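Aromatic-amino-acid transaminase TyrB (Burkholderia cenocepacia K56-2Valvano, PDB 4WD2) probably transfers amino groups between aromatic amino acids and 2-oxo acids, using a pyridoxal 5'-phosphate cofactor bound covalently to a lysine. Local coordinates at residues S88-A93 / T246-S251; A172-L177 / S181-H186; G200-L205 / D232-R237; P216-A221 / R237-R242. All coordinates share one frame; numbering follows the deposited sequence.

From the N terminus, the first half of contact 1 comes early, on helix 80-91, and waits 152 residues for its partner, strand 246-251. Within that wide loop lie the other three. Contact 2 closes first and most locally, with three residues between segments 172-177 and 181-186. Contacts 3 and 4 then interlock: helix 199-211 and strand 215-220 open them in turn, and helix 234-241 answers in the same order, so the two loops cross and share Arg237. Strands 182-186, 215-220 and 246-251 are successive parallel neighbours in the mixed sheet, and the contacts fasten helices to them, contact 3 joining helix to helix.

Contact 1: S88-A93 / T246-S251; sequences SLVFGA and TLVANS
Val90, near the end of helix 80-91, faces strand 246-251 and meets two of its residues, Val248 and Asn250, that point to the same side of the sheet. Traced outward, its side chain begins at CB, which stands back from the strand, 5.5 Å from Val248 CG1. The two methyls do the touching. CG1 lies anti to the backbone N (chi1 172°), a setting that carries it toward Val248, where it comes within 4.3 Å of CG1. The same methyl also sits over one face of the neighbouring Phe91 ring, 3.8 Å above the plane and offset toward the rim. CG2 takes the other direction and packs on the asparagine side chain, 3.8 Å from Asn250 CG, the two side chains crossing obliquely. Phe91 adds a second apolar touch from the helix end: its CZ lies 4.2 Å from Val248 CG2, an approach at an intermediate slant to the ring. Val248 thus spends one methyl on each residue. Val236 of helix 234-241 packs against Val90, Phe91 and Val248 alike and joins the apolar cluster. The strand itself leads to the active site, since the hydroxyl of Ser251 is hydrogen-bonded to the phosphate of the pyridoxal-lysine adduct at position 254. On the helix, Val90 O is taken up by Arg237 NE. No hydrogen bond links the two segments, so the chemistry implies that burial and the fit of methyls hold helix to sheet here.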
# COMPACT_ATOMS: atom_id res chain seq x y z
N SER A 88 3.15 2.21 21.66
CA SER A 88 3.94 2.01 22.88
C SER A 88 5.45 2.09 22.59
O SER A 88 6.21 2.71 23.35
CB SER A 88 3.60 0.66 23.51
OG SER A 88 4.29 0.50 24.73
N LEU A 89 5.88 1.47 21.51
CA LEU A 89 7.30 1.49 21.14
C LEU A 89 7.78 2.90 20.85
O LEU A 89 8.86 3.29 21.28
CB LEU A 89 7.54 0.59 19.93
CG LEU A 89 8.93 0.70 19.29
CD1 LEU A 89 10.01 0.17 20.22
CD2 LEU A 89 8.94 -0.06 17.97
N VAL A 90 6.99 3.65 20.10
CA VAL A 90 7.38 4.99 19.67
C VAL A 90 7.35 6.02 20.80
O VAL A 90 8.30 6.80 20.94
CB VAL A 90 6.49 5.49 18.52
CG1 VAL A 90 6.78 6.96 18.21
CG2 VAL A 90 6.72 4.64 17.28
N PHE A 91 6.28 6.04 21.59
CA PHE A 91 6.11 7.09 22.59
C PHE A 91 6.54 6.65 23.99
O PHE A 91 6.70 7.48 24.89
CB PHE A 91 4.65 7.55 22.63
CG PHE A 91 4.19 8.21 21.36
CD1 PHE A 91 3.64 7.46 20.33
CD2 PHE A 91 4.30 9.59 21.20
CE1 PHE A 91 3.22 8.06 19.16
CE2 PHE A 91 3.87 10.20 20.02
CZ PHE A 91 3.34 9.43 19.00
N GLY A 92 6.74 5.35 24.17
CA GLY A 92 6.98 4.79 25.48
C GLY A 92 5.65 4.40 26.08
O GLY A 92 4.66 5.14 25.99
N ALA A 93 5.62 3.22 26.70
CA ALA A 93 4.41 2.69 27.33
C ALA A 93 3.76 3.67 28.30
O ALA A 93 2.53 3.75 28.37
CB ALA A 93 4.74 1.38 28.06
N THR A 246 1.34 16.94 16.47
CA THR A 246 2.48 16.33 15.79
C THR A 246 2.07 15.10 15.00
O THR A 246 1.31 14.26 15.49
CB THR A 246 3.58 15.93 16.81
OG1 THR A 246 3.97 17.09 17.56
CG2 THR A 246 4.80 15.34 16.11
N LEU A 247 2.56 14.98 13.77
CA LEU A 247 2.41 13.72 13.06
C LEU A 247 3.74 13.01 13.13
O LEU A 247 4.79 13.65 13.05
CB LEU A 247 1.97 13.92 11.59
CG LEU A 247 0.62 14.61 11.33
CD1 LEU A 247 0.75 16.12 11.37
CD2 LEU A 247 0.02 14.17 10.01
N VAL A 248 3.69 11.69 13.32
CA VAL A 248 4.90 10.88 13.39
C VAL A 248 4.84 9.69 12.45
O VAL A 248 4.00 8.80 12.61
CB VAL A 248 5.16 10.35 14.81
CG1 VAL A 248 6.48 9.57 14.82
CG2 VAL A 248 5.17 11.48 15.82
N ALA A 249 5.74 9.66 11.47
CA ALA A 249 5.88 8.50 10.61
C ALA A 249 7.07 7.65 11.05
O ALA A 249 8.20 8.12 11.04
CB ALA A 249 6.04 8.94 9.16
N ASN A 250 6.81 6.40 11.44
CA ASN A 250 7.90 5.51 11.83
C ASN A 250 7.95 4.27 10.93
O ASN A 250 6.92 3.73 10.53
CB ASN A 250 7.79 5.10 13.31
CG ASN A 250 6.75 4.00 13.56
OD1 ASN A 250 5.54 4.25 13.51
ND2 ASN A 250 7.23 2.79 13.84
N SER A 251 9.17 3.86 10.59
CA SER A 251 9.41 2.73 9.69
C SER A 251 10.00 1.55 10.43
O SER A 251 10.82 1.72 11.34
CB SER A 251 10.34 3.15 8.55
OG SER A 251 10.80 2.02 7.82

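Contact 2: A172-L177 / S181-H186; sequences AAIDAL and SIVLLH
Val183 points from strand 182-186 toward the end of helix 167-175, and its two methyls are divided between Ile174 and Leu177. The contact marks the return from that helix into a parallel strand of the large-domain sheet. CG1, anti to the backbone N (chi1 -175°), meets the tip of Ile174, with CD1 of the isoleucine 4.1 Å away. CG2 meets the tip of Leu177, whose CD1 is 3.9 Å off. Both long side chains come at a slant to the valine, so that each offers a terminal methyl and neither lies flat along it. Ile174 gets there by extension: its bond from CA to CB runs across the contact, but an extended second torsion (chi2 176°) sends CD1 on to the strand. Leu177, beyond the helix, starts out facing the strand and meets it twice. Its CD1 serves Val183, while its CB packs 3.6 Å from Ser181 OG, nearer the point where the chain turns back. That hydroxyl is not short of a polar partner, because Ser181 OG is hydrogen-bonded to the carbonyl of Pro178 in the short connection between the segments. Leu214, in the loop leading into strand 215-220, touches Ile174, Leu177 and Val183 together. Around this helix-to-strand turn, Ile174 also rests on Leu205 of helix 199-211, Leu177 on Trp132 of the adjacent strand 131-135, and Val183 on Tyr155 of strand 152-159.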
# COMPACT_ATOMS: atom_id res chain seq x y z
N ALA A 172 16.03 30.09 12.86
CA ALA A 172 15.53 31.38 12.40
C ALA A 172 14.59 31.23 11.19
O ALA A 172 13.58 31.93 11.09
CB ALA A 172 16.69 32.30 12.05
N ALA A 173 14.91 30.32 10.28
CA ALA A 173 14.05 30.08 9.12
C ALA A 173 12.69 29.52 9.57
O ALA A 173 11.65 29.96 9.08
CB ALA A 173 14.72 29.13 8.14
N ILE A 174 12.72 28.57 10.49
CA ILE A 174 11.49 27.94 10.96
C ILE A 174 10.67 28.91 11.81
O ILE A 174 9.44 28.93 11.73
CB ILE A 174 11.80 26.65 11.75
CG1 ILE A 174 12.36 25.59 10.80
CG2 ILE A 174 10.55 26.14 12.45
CD1 ILE A 174 12.79 24.30 11.48
N ASP A 175 11.35 29.75 12.58
CA ASP A 175 10.68 30.78 13.38
C ASP A 175 9.90 31.78 12.53
O ASP A 175 9.00 32.46 13.03
CB ASP A 175 11.68 31.53 14.26
CG ASP A 175 11.01 32.37 15.32
OD1 ASP A 175 10.04 31.90 15.94
OD2 ASP A 175 11.46 33.52 15.54
N ALA A 176 10.25 31.87 11.26
CA ALA A 176 9.64 32.87 10.38
C ALA A 176 8.43 32.34 9.62
O ALA A 176 7.80 33.08 8.85
CB ALA A 176 10.68 33.40 9.40
N LEU A 177 8.08 31.07 9.83
CA LEU A 177 6.98 30.45 9.10
C LEU A 177 5.61 30.86 9.65
O LEU A 177 5.45 31.09 10.85
CB LEU A 177 7.11 28.92 9.12
CG LEU A 177 8.42 28.39 8.57
CD1 LEU A 177 8.44 26.86 8.58
CD2 LEU A 177 8.64 28.94 7.17
N SER A 181 2.15 25.89 9.01
CA SER A 181 3.18 25.41 8.10
C SER A 181 3.60 23.99 8.50
O SER A 181 3.79 23.70 9.68
CB SER A 181 4.39 26.34 8.10
OG SER A 181 4.06 27.62 7.60
N ILE A 182 3.72 23.11 7.52
CA ILE A 182 4.09 21.73 7.79
C ILE A 182 5.61 21.58 7.73
O ILE A 182 6.22 21.82 6.69
CB ILE A 182 3.43 20.76 6.79
CG1 ILE A 182 1.90 20.86 6.88
CG2 ILE A 182 3.89 19.33 7.05
CD1 ILE A 182 1.17 20.35 5.65
N VAL A 183 6.21 21.18 8.84
CA VAL A 183 7.67 21.09 8.92
C VAL A 183 8.12 19.65 9.06
O VAL A 183 7.93 19.03 10.11
CB VAL A 183 8.21 21.94 10.09
CG1 VAL A 183 9.74 21.95 10.09
CG2 VAL A 183 7.68 23.35 10.01
N LEU A 184 8.71 19.10 8.00
CA LEU A 184 9.23 17.74 8.02
C LEU A 184 10.55 17.70 8.77
O LEU A 184 11.51 18.40 8.42
CB LEU A 184 9.43 17.21 6.59
CG LEU A 184 8.36 16.32 5.95
CD1 LEU A 184 8.79 15.94 4.55
CD2 LEU A 184 8.09 15.06 6.76
N LEU A 185 10.61 16.87 9.80
CA LEU A 185 11.79 16.78 10.64
C LEU A 185 12.25 15.34 10.79
O LEU A 185 11.44 14.46 11.05
CB LEU A 185 11.51 17.39 12.02
CG LEU A 185 11.05 18.85 11.99
CD1 LEU A 185 10.13 19.16 13.15
CD2 LEU A 185 12.27 19.78 12.00
N HIS A 186 13.55 15.11 10.62
CA HIS A 186 14.12 13.81 10.93
C HIS A 186 14.23 13.70 12.45
O HIS A 186 14.76 14.59 13.10
CB HIS A 186 15.48 13.62 10.26
CG HIS A 186 15.44 13.65 8.77
ND1 HIS A 186 15.93 12.61 8.00
CD2 HIS A 186 14.98 14.58 7.90
CE1 HIS A 186 15.76 12.91 6.72
NE2 HIS A 186 15.19 14.09 6.63

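Contact 3: G200-L205 / D232-R237; sequences GQWEKL and DAFAVR
Glu203 OE2 is held by a salt bridge to Arg242 NH1, just past the end of helix 234-241, while the other oxygen of the same carboxylate turns to Phe234. A bend at chi2 (60°) brings OE1 to the rim of that ring, 3.6 Å from CZ and close to the ring plane. The carboxylate and the ring are turned 73° apart. At the same rim, Trp202 CB lies in the ring plane, 3.9 Å from Phe234 CE2. Helices 199-211 and 234-241, the connections before and after strand 215-220, pack against each other here, and deeper between them Trp202 presents a face. Ala235 CB stands 3.4 Å from the centroid of its six-membered ring and only 8° off the normal, a CH-pi contact centred over the benzene part of the indole. Short Ala235 lets the helices come close, with 6.5 Å between the CA atoms of Trp202 and Ala235. The chemistry grades from apolar to polar outward: a methyl on an electron-rich face, a carboxylate oxygen at an electron-poor ring edge, then the salt bridge. Glu238 OE2 also lies close to Glu203 OE2, which may mean that the two acids share a proton.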
# COMPACT_ATOMS: atom_id res chain seq x y z
N GLY A 200 19.15 19.63 23.51
CA GLY A 200 19.02 21.05 23.81
C GLY A 200 18.49 21.82 22.61
O GLY A 200 17.59 22.65 22.75
N GLN A 201 19.04 21.53 21.44
CA GLN A 201 18.57 22.14 20.19
C GLN A 201 17.12 21.74 19.93
O GLN A 201 16.31 22.56 19.47
CB GLN A 201 19.48 21.74 19.03
CG GLN A 201 20.93 22.22 19.21
CD GLN A 201 21.87 21.71 18.13
OE1 GLN A 201 21.78 20.56 17.71
NE2 GLN A 201 22.77 22.58 17.66
N TRP A 202 16.78 20.49 20.24
CA TRP A 202 15.41 20.02 20.11
C TRP A 202 14.44 20.84 20.96
O TRP A 202 13.41 21.27 20.47
CB TRP A 202 15.29 18.54 20.48
CG TRP A 202 15.45 17.62 19.30
CD1 TRP A 202 16.41 16.67 19.14
CD2 TRP A 202 14.65 17.59 18.11
NE1 TRP A 202 16.24 16.03 17.93
CE2 TRP A 202 15.18 16.58 17.28
CE3 TRP A 202 13.54 18.32 17.67
CZ2 TRP A 202 14.62 16.28 16.03
CZ3 TRP A 202 12.99 18.02 16.43
CH2 TRP A 202 13.54 17.01 15.62
N GLU A 203 14.78 21.06 22.23
CA GLU A 203 13.91 21.85 23.09
C GLU A 203 13.69 23.25 22.53
O GLU A 203 12.56 23.75 22.55
CB GLU A 203 14.46 21.95 24.52
CG GLU A 203 13.35 21.96 25.57
CD GLU A 203 12.49 20.71 25.52
OE1 GLU A 203 13.05 19.61 25.29
OE2 GLU A 203 11.26 20.82 25.72
N LYS A 204 14.76 23.88 22.04
CA LYS A 204 14.67 25.23 21.47
C LYS A 204 13.83 25.26 20.20
O LYS A 204 13.09 26.21 19.95
CB LYS A 204 16.06 25.80 21.18
CG LYS A 204 16.91 26.01 22.41
CD LYS A 204 18.30 26.50 22.00
CE LYS A 204 19.29 26.32 23.14
NZ LYS A 204 20.65 26.81 22.76
N LEU A 205 13.96 24.21 19.39
CA LEU A 205 13.15 24.10 18.19
C LEU A 205 11.67 23.93 18.54
O LEU A 205 10.81 24.52 17.89
CB LEU A 205 13.62 22.93 17.33
CG LEU A 205 12.86 22.78 16.00
CD1 LEU A 205 12.99 24.04 15.17
CD2 LEU A 205 13.37 21.57 15.22
N ASP A 232 16.34 7.73 20.73
CA ASP A 232 16.08 8.05 19.34
C ASP A 232 14.68 8.67 19.16
O ASP A 232 14.45 9.43 18.22
CB ASP A 232 16.24 6.81 18.45
CG ASP A 232 17.71 6.44 18.21
OD1 ASP A 232 18.60 7.24 18.58
OD2 ASP A 232 17.98 5.37 17.63
N ALA A 233 13.77 8.37 20.08
CA ALA A 233 12.41 8.92 19.99
C ALA A 233 12.20 10.18 20.83
O ALA A 233 11.05 10.62 20.99
CB ALA A 233 11.41 7.86 20.39
N PHE A 234 13.27 10.78 21.34
CA PHE A 234 13.15 11.94 22.25
C PHE A 234 12.32 13.07 21.66
O PHE A 234 11.48 13.64 22.35
CB PHE A 234 14.53 12.50 22.65
CG PHE A 234 14.43 13.81 23.42
CD1 PHE A 234 14.20 13.81 24.79
CD2 PHE A 234 14.53 15.04 22.77
CE1 PHE A 234 14.09 15.00 25.50
CE2 PHE A 234 14.41 16.23 23.46
CZ PHE A 234 14.19 16.21 24.83
N ALA A 235 12.57 13.41 20.40
CA ALA A 235 11.88 14.52 19.75
C ALA A 235 10.37 14.29 19.73
O ALA A 235 9.58 15.19 20.01
CB ALA A 235 12.40 14.73 18.34
N VAL A 236 9.98 13.06 19.38
CA VAL A 236 8.58 12.69 19.32
C VAL A 236 7.94 12.73 20.71
O VAL A 236 6.87 13.30 20.89
CB VAL A 236 8.41 11.27 18.72
CG1 VAL A 236 7.00 10.78 18.87
CG2 VAL A 236 8.81 11.27 17.24
N ARG A 237 8.62 12.14 21.69
CA ARG A 237 8.09 12.04 23.04
C ARG A 237 8.02 13.41 23.71
O ARG A 237 7.06 13.70 24.44
CB ARG A 237 8.93 11.06 23.87
CG ARG A 237 8.92 9.65 23.30
CD ARG A 237 9.68 8.63 24.18
NE ARG A 237 9.70 7.33 23.51
CZ ARG A 237 10.28 6.23 24.00
NH1 ARG A 237 10.88 6.25 25.17
NH2 ARG A 237 10.24 5.10 23.31

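Contact 4: P216-A221 / R237-R242; sequences PFVDMA and RELARR
Leu239 of helix 234-241 packs on Val218 and Pro216 of strand 215-220, inside a beta-alpha-beta crossover that leads from this strand, through the helix, to its parallel neighbour 246-251, part of the sheet of the large domain of fold-type I pyridoxal phosphate enzymes. The tight part is a single meeting of methyls. Val218 CG2 and Leu239 CD1 approach tip to tip at 3.7 Å. The leucine's other methyl passes the proline ring, the two side chains running in opposite directions, with CD2 4.1 Å from Pro216 CG. One fork therefore bridges two residues that point to the same face of the strand, and Ile206 of helix 199-211 packs against Leu239 as well. Next along the strand after Val218, Asp219 turns to the other side of the sheet, where OD2 is hydrogen-bonded to His141 NE2 and lies close to N1 of the pyridoxal-lysine adduct at position 254, consistent with the aspartate that pairs with the pyridine nitrogen in this family.

The outer side of the helix contrasts with this. Here Glu238 and Arg241 leave the strand alone and bind each other one turn apart, where a crystal neighbour also touches them. Arg241 grips side-on, giving both NE and NH2 to one oxygen in the plane of its guanidinium group. The shorter and straighter of the two bonds runs from Arg241 NH2 to Glu238 OE1, at 2.8 Å with an angle of 150° at the hydrogen, and over the centre of one face of the guanidinium lies Arg237 O, 3.7 Å from its plane.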
# COMPACT_ATOMS: atom_id res chain seq x y z
N PRO A 216 4.48 20.10 12.96
CA PRO A 216 5.64 19.21 12.81
C PRO A 216 5.24 17.82 12.34
O PRO A 216 4.33 17.18 12.89
CB PRO A 216 6.23 19.16 14.23
CG PRO A 216 5.08 19.42 15.13
CD PRO A 216 4.20 20.40 14.38
N PHE A 217 5.91 17.38 11.28
CA PHE A 217 5.78 16.03 10.76
C PHE A 217 7.12 15.34 10.98
O PHE A 217 8.08 15.56 10.23
CB PHE A 217 5.39 16.05 9.28
CG PHE A 217 4.67 14.80 8.81
CD1 PHE A 217 3.77 14.87 7.77
CD2 PHE A 217 4.91 13.57 9.40
CE1 PHE A 217 3.11 13.74 7.33
CE2 PHE A 217 4.25 12.44 8.96
CZ PHE A 217 3.35 12.53 7.93
N VAL A 218 7.21 14.55 12.04
CA VAL A 218 8.47 13.88 12.37
C VAL A 218 8.57 12.56 11.64
O VAL A 218 7.65 11.74 11.67
CB VAL A 218 8.61 13.65 13.88
CG1 VAL A 218 9.96 13.01 14.18
CG2 VAL A 218 8.46 14.97 14.63
N ASP A 219 9.70 12.37 10.97
CA ASP A 219 10.02 11.16 10.21
C ASP A 219 11.07 10.38 11.00
O ASP A 219 12.23 10.80 11.08
CB ASP A 219 10.53 11.54 8.80
CG ASP A 219 10.67 10.34 7.87
OD1 ASP A 219 10.67 9.18 8.34
OD2 ASP A 219 10.78 10.56 6.64
N MET A 220 10.65 9.28 11.63
CA MET A 220 11.55 8.46 12.43
C MET A 220 11.72 7.11 11.77
O MET A 220 11.01 6.16 12.09
CB MET A 220 11.02 8.31 13.86
CG MET A 220 12.01 7.61 14.80
SD MET A 220 11.50 7.66 16.51
CE MET A 220 9.85 6.96 16.36
N ALA A 221 12.67 7.02 10.84
CA ALA A 221 12.83 5.82 10.04
C ALA A 221 13.87 4.87 10.63
O ALA A 221 13.96 3.71 10.21
CB ALA A 221 13.21 6.20 8.61
N ARG A 237 8.62 12.14 21.69
CA ARG A 237 8.09 12.04 23.04
C ARG A 237 8.02 13.41 23.71
O ARG A 237 7.06 13.70 24.44
CB ARG A 237 8.93 11.06 23.87
CG ARG A 237 8.92 9.65 23.30
CD ARG A 237 9.68 8.63 24.18
NE ARG A 237 9.70 7.33 23.51
CZ ARG A 237 10.28 6.23 24.00
NH1 ARG A 237 10.88 6.25 25.17
NH2 ARG A 237 10.24 5.10 23.31
N GLU A 238 9.01 14.27 23.47
CA GLU A 238 9.00 15.61 24.06
C GLU A 238 7.95 16.52 23.41
O GLU A 238 7.29 17.29 24.10
CB GLU A 238 10.40 16.24 23.97
CG GLU A 238 10.53 17.59 24.66
CD GLU A 238 10.38 17.52 26.18
OE1 GLU A 238 10.28 16.40 26.73
OE2 GLU A 238 10.35 18.58 26.83
N LEU A 239 7.78 16.42 22.09
CA LEU A 239 6.69 17.14 21.42
C LEU A 239 5.33 16.76 22.00
O LEU A 239 4.50 17.62 22.31
CB LEU A 239 6.70 16.86 19.91
CG LEU A 239 7.62 17.71 19.02
CD1 LEU A 239 7.88 17.01 17.69
CD2 LEU A 239 7.01 19.09 18.77
N ALA A 240 5.12 15.45 22.18
CA ALA A 240 3.87 14.94 22.71
C ALA A 240 3.65 15.28 24.19
O ALA A 240 2.53 15.57 24.60
CB ALA A 240 3.79 13.43 22.49
N ARG A 241 4.71 15.24 25.00
CA ARG A 241 4.58 15.63 26.40
C ARG A 241 4.15 17.10 26.54
O ARG A 241 3.47 17.48 27.49
CB ARG A 241 5.89 15.41 27.16
CG ARG A 241 6.09 13.98 27.69
CD ARG A 241 7.31 13.90 28.61
NE ARG A 241 8.56 14.19 27.91
CZ ARG A 241 9.35 13.27 27.35
NH1 ARG A 241 9.01 11.99 27.39
NH2 ARG A 241 10.47 13.64 26.74
N ARG A 242 4.56 17.91 25.57
CA ARG A 242 4.30 19.34 25.63
C ARG A 242 3.00 19.71 24.91
O ARG A 242 2.65 20.88 24.81
CB ARG A 242 5.49 20.12 25.06
CG ARG A 242 6.73 20.05 25.95
CD ARG A 242 7.90 20.84 25.37
NE ARG A 242 7.55 22.24 25.15
CZ ARG A 242 8.41 23.18 24.76
NH1 ARG A 242 9.68 22.86 24.54
NH2 ARG A 242 8.00 24.43 24.59